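Local coordinates for putative malic enzyme ((S)-malate:NAD+ oxidoreductase (decarboxylating)) (Streptococcus pyogenes, PDB 2A9F) that probably catalyses the NAD+-dependent oxidative decarboxylation of (S)-malate to pyruvate with the help of a divalent metal ion such as magnesium or manganese, at the interface of chains A and B. Residues are numbered along the deposited sequence; one frame, centred on the assembly and turned at random. Chains: chain A/B, putative malic enzyme ((S)-malate:NAD+ oxidoreductase (decarboxylating)).

Contact 1: the interface of chains A and B. Residues chain A 14, 18, 20-22, 97; chain B 25-28, 30, 39.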
loop_
_atom_site.group_PDB
_atom_site.type_symbol
_atom_site.label_atom_id
_atom_site.label_comp_id
_atom_site.label_asym_id
_atom_site.label_seq_id
_atom_site.Cartn_x
_atom_site.Cartn_y
_atom_site.Cartn_z
ATOM N N GLN A 14 6.213 6.793 21.599
ATOM C CA GLN A 14 5.998 5.481 20.995
ATOM C C GLN A 14 6.076 5.586 19.478
ATOM O O GLN A 14 6.269 4.586 18.799
ATOM C CB GLN A 14 4.632 4.890 21.357
ATOM C CG GLN A 14 4.448 3.480 20.783
ATOM C CD GLN A 14 2.994 3.031 20.676
ATOM O OE1 GLN A 14 2.224 3.547 19.862
ATOM N NE2 GLN A 14 2.617 2.057 21.495
ATOM N N PHE A 18 9.777 3.871 17.353
ATOM C CA PHE A 18 9.642 2.816 16.368
ATOM C C PHE A 18 9.429 3.324 14.950
ATOM O O PHE A 18 9.318 2.517 14.028
ATOM C CB PHE A 18 8.479 1.894 16.738
ATOM C CG PHE A 18 8.527 1.394 18.141
ATOM C CD1 PHE A 18 8.098 2.195 19.192
ATOM C CD2 PHE A 18 9.016 0.120 18.423
ATOM C CE1 PHE A 18 8.151 1.734 20.508
ATOM C CE2 PHE A 18 9.074 -0.347 19.730
ATOM C CZ PHE A 18 8.639 0.461 20.776
ATOM N N GLY A 20 6.756 4.941 13.423
ATOM C CA GLY A 20 5.491 4.412 12.962
ATOM C C GLY A 20 5.168 3.189 13.814
ATOM O O GLY A 20 5.932 2.833 14.727
ATOM N N LYS A 21 4.056 2.526 13.510
ATOM C CA LYS A 21 3.636 1.362 14.273
ATOM C C LYS A 21 3.497 0.073 13.466
ATOM O O LYS A 21 3.252 -0.991 14.038
ATOM C CB LYS A 21 2.309 1.677 14.958
ATOM C CG LYS A 21 2.324 2.979 15.732
ATOM C CD LYS A 21 1.047 3.179 16.533
ATOM C CE LYS A 21 -0.173 3.446 15.650
ATOM N NZ LYS A 21 -0.668 4.843 15.829
ATOM N N LEU A 22 3.630 0.158 12.147
ATOM C CA LEU A 22 3.516 -1.029 11.306
ATOM C C LEU A 22 4.856 -1.449 10.733
ATOM O O LEU A 22 5.791 -0.666 10.690
ATOM C CB LEU A 22 2.515 -0.808 10.168
ATOM C CG LEU A 22 1.058 -0.619 10.604
ATOM C CD1 LEU A 22 0.158 -0.646 9.377
ATOM C CD2 LEU A 22 0.650 -1.722 11.569
ATOM N N ALA A 97 -3.364 -1.547 12.516
ATOM C CA ALA A 97 -2.825 -2.457 13.522
ATOM C C ALA A 97 -3.987 -3.203 14.203
ATOM O O ALA A 97 -3.807 -4.329 14.708
ATOM C CB ALA A 97 -1.992 -1.698 14.554
ATOM N N GLN B 25 2.845 -6.502 10.178
ATOM C CA GLN B 25 2.961 -6.766 11.608
ATOM C C GLN B 25 3.194 -5.491 12.395
ATOM O O GLN B 25 3.969 -4.633 11.992
ATOM C CB GLN B 25 4.106 -7.747 11.880
ATOM C CG GLN B 25 3.741 -9.217 11.664
ATOM C CD GLN B 25 2.866 -9.765 12.775
ATOM O OE1 GLN B 25 3.367 -10.191 13.823
ATOM N NE2 GLN B 25 1.548 -9.739 12.564
ATOM N N PRO B 26 2.522 -5.349 13.537
ATOM C CA PRO B 26 2.696 -4.144 14.346
ATOM C C PRO B 26 4.009 -4.155 15.118
ATOM O O PRO B 26 4.456 -5.200 15.570
ATOM C CB PRO B 26 1.462 -4.167 15.245
ATOM C CG PRO B 26 1.288 -5.618 15.485
ATOM C CD PRO B 26 1.495 -6.229 14.112
ATOM N N LYS B 27 4.625 -2.986 15.257
ATOM C CA LYS B 27 5.898 -2.851 15.964
ATOM C C LYS B 27 5.656 -2.412 17.399
ATOM O O LYS B 27 6.610 -2.157 18.131
ATOM C CB LYS B 27 6.796 -1.799 15.284
ATOM C CG LYS B 27 6.903 -1.938 13.781
ATOM C CD LYS B 27 7.529 -0.720 13.115
ATOM C CE LYS B 27 9.040 -0.716 13.225
ATOM N NZ LYS B 27 9.677 0.364 12.418
ATOM N N VAL B 28 4.388 -2.304 17.787
ATOM C CA VAL B 28 4.022 -1.879 19.138
ATOM C C VAL B 28 2.921 -2.720 19.770
ATOM O O VAL B 28 2.279 -3.544 19.116
ATOM C CB VAL B 28 3.566 -0.386 19.196
ATOM C CG1 VAL B 28 4.753 0.529 19.040
ATOM C CG2 VAL B 28 2.527 -0.106 18.118
ATOM N N ILE B 30 -0.480 -4.101 21.634
ATOM C CA ILE B 30 -1.908 -4.033 21.462
ATOM C C ILE B 30 -2.529 -4.709 22.662
ATOM O O ILE B 30 -2.517 -4.186 23.768
ATOM C CB ILE B 30 -2.347 -4.723 20.172
ATOM C CG1 ILE B 30 -1.503 -4.262 19.008
ATOM C CG2 ILE B 30 -3.823 -4.449 19.886
ATOM C CD1 ILE B 30 -1.621 -2.781 18.724
ATOM N N ALA B 39 -1.894 3.425 21.113
ATOM C CA ALA B 39 -1.674 3.213 19.690
ATOM C C ALA B 39 -2.851 3.732 18.868
ATOM O O ALA B 39 -2.752 3.909 17.659
ATOM C CB ALA B 39 -1.450 1.742 19.419
#
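B:Val28 holds CG1 anti to its carbonyl carbon (chi1 -73°), which aims that methyl at A:Phe18 and A:Gln14 and turns CG2 toward A:Lys21. A:Gln14 sets CG anti to its backbone N (chi1 -177°) and runs on extended, meeting the valine tip to tip. CG1 of B:Val28 sits over one face of the A:Phe18 ring, 3.9 Å from its centroid and displaced toward the rim, a CH-pi contact. CG2 packs against the aliphatic start of A:Lys21, 3.6 Å from CB. Beyond it the A:Lys21 chain bends at chi3 and chi4, and its side-chain amine NZ donates a hydrogen bond to the carbonyl O of B:Ala39 at 2.9 Å, tilted from the carbonyl plane. B:Lys27, bent at chi3, donates a hydrogen bond from NZ to the carbonyl O of A:Phe18 at 2.7 Å, nearly along the C=O axis (162°). Each lysine reaches a main-chain oxygen in the last residue of a partner helix, 13-18 or 33-39. The backbone N of B:Lys27 donates to the carbonyl O of A:Lys21 at 2.7 Å, next to an antiparallel bridge of A:Leu22 with B:Pro26. A:Ala97, on helix 85-102, adds its methyl beside B:Pro26 and B:Ile30. The patch joins strand 22-26 and neighbouring loop residues of the two chains; its centre lies about 9 Å from A:Lys95, the predicted proton acceptor, and it may steady that side of the active site.

Contact 2: the interface of chains A and B. Residues chain A 45, 48-49, 52; chain B 9, 77, 80, 83.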
loop_
_atom_site.group_PDB
_atom_site.type_symbol
_atom_site.label_atom_id
_atom_site.label_comp_id
_atom_site.label_asym_id
_atom_site.label_seq_id
_atom_site.Cartn_x
_atom_site.Cartn_y
_atom_site.Cartn_z
ATOM N N ALA A 45 8.581 -16.292 -11.713
ATOM C CA ALA A 45 8.034 -16.044 -13.044
ATOM C C ALA A 45 6.834 -16.938 -13.371
ATOM O O ALA A 45 5.972 -16.560 -14.174
ATOM C CB ALA A 45 9.109 -16.236 -14.090
ATOM N N SER A 48 3.548 -15.704 -11.648
ATOM C CA SER A 48 2.983 -14.647 -12.458
ATOM C C SER A 48 2.214 -15.287 -13.599
ATOM O O SER A 48 1.071 -14.921 -13.863
ATOM C CB SER A 48 4.082 -13.756 -13.036
ATOM O OG SER A 48 4.445 -12.734 -12.135
ATOM N N SER A 49 2.851 -16.253 -14.258
ATOM C CA SER A 49 2.263 -16.951 -15.393
ATOM C C SER A 49 0.916 -17.610 -15.134
ATOM O O SER A 49 -0.006 -17.477 -15.941
ATOM C CB SER A 49 3.241 -17.994 -15.939
ATOM O OG SER A 49 4.109 -17.427 -16.902
ATOM N N ALA A 52 -1.600 -14.942 -15.030
ATOM C CA ALA A 52 -1.849 -14.291 -16.314
ATOM C C ALA A 52 -2.897 -15.062 -17.135
ATOM O O ALA A 52 -3.594 -14.471 -17.971
ATOM C CB ALA A 52 -0.537 -14.158 -17.102
ATOM N N GLN B 9 10.285 -22.813 -9.908
ATOM C CA GLN B 9 9.063 -22.161 -10.354
ATOM C C GLN B 9 7.828 -22.920 -9.876
ATOM O O GLN B 9 6.769 -22.334 -9.647
ATOM C CB GLN B 9 9.089 -22.037 -11.879
ATOM C CG GLN B 9 10.251 -21.166 -12.373
ATOM C CD GLN B 9 10.327 -21.043 -13.883
ATOM O OE1 GLN B 9 10.504 -22.038 -14.594
ATOM N NE2 GLN B 9 10.199 -19.818 -14.382
ATOM N N VAL B 77 6.556 -7.187 -16.817
ATOM C CA VAL B 77 6.988 -8.054 -15.737
ATOM C C VAL B 77 8.132 -9.055 -16.165
ATOM O O VAL B 77 7.976 -9.696 -17.200
ATOM C CB VAL B 77 5.791 -8.909 -15.211
ATOM C CG1 VAL B 77 6.270 -9.889 -14.144
ATOM C CG2 VAL B 77 4.686 -8.018 -14.676
ATOM N N LEU B 80 8.044 -11.588 -19.200
ATOM C CA LEU B 80 6.742 -12.053 -19.667
ATOM C C LEU B 80 5.909 -10.960 -20.341
ATOM O O LEU B 80 4.781 -11.211 -20.771
ATOM C CB LEU B 80 5.971 -12.635 -18.485
ATOM C CG LEU B 80 6.824 -13.553 -17.598
ATOM C CD1 LEU B 80 6.025 -14.001 -16.367
ATOM C CD2 LEU B 80 7.296 -14.740 -18.409
ATOM N N ILE B 83 1.431 -8.463 -18.768
ATOM C CA ILE B 83 0.476 -9.433 -18.249
ATOM C C ILE B 83 -0.558 -8.907 -17.256
ATOM O O ILE B 83 -1.303 -9.685 -16.667
ATOM C CB ILE B 83 1.206 -10.613 -17.600
ATOM C CG1 ILE B 83 2.203 -10.101 -16.556
ATOM C CG2 ILE B 83 1.921 -11.424 -18.680
ATOM C CD1 ILE B 83 2.793 -11.197 -15.697
#
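Apolar packing carries this patch, with B:Leu80 and B:Ile83 laid against one side of helix 45-53 of chain A. B:Leu80 presents its CD1 methyl to the first turns of the helix, 3.9 Å from CB of A:Ser48. Its chi1 of -45° places CG anti to the carbonyl carbon, and the nearly straight chi2 (175°) carries CD1 outward to the helix. B:Ile83 has CG1 between its backbone N and carbonyl carbon (chi1 53°); CD1, at the end of that branch, reaches CB of A:Ser48 at 3.9 Å. The other branch works one turn further on, where CB and CG2 of B:Ile83 meet the methyl CB of A:Ala52, each at 4.0 Å. The A:Ser48 methylene is thus touched by B:Leu80 and B:Ile83 alike.

Polar groups border this apolar surface without bonding across it. CD1 of B:Leu80 lies 3.4 Å from the carbonyl O of A:Ala45, which also receives a weak intrahelical bond from the A:Ser49 hydroxyl OG. The A:Ser48 hydroxyl OG points to CG1 of B:Val77 at 3.9 Å. At the far margin the amide NE2 of B:Gln9, on an extended chain, rests 3.8 Å from the A:Ala45 methyl.

Helix 45-53 of one chain lies against the other's loop between strand 67-72 and helix 85-102, with B:Gln9 coming from before helix 13-18; the centre of the patch is about 11 Å from A:Tyr40, the predicted proton donor.

Contact 1 and contact 2 lie about 34 Å apart on one two-fold symmetric interface, so each recurs with the chains exchanged. They share no residue, yet helix 85-102, which contributes to contact 1, follows the loop used in contact 2. Contact 1 combines directional bonds with packing, whereas contact 2 relies on apolar packing over a smaller area. The centre of contact 1 is about 27 Å from A:Tyr40, and that of contact 2 about 32 Å from A:Lys95, so an active site may draw these two residues from different chains. The deposited dimer may then be the biological one.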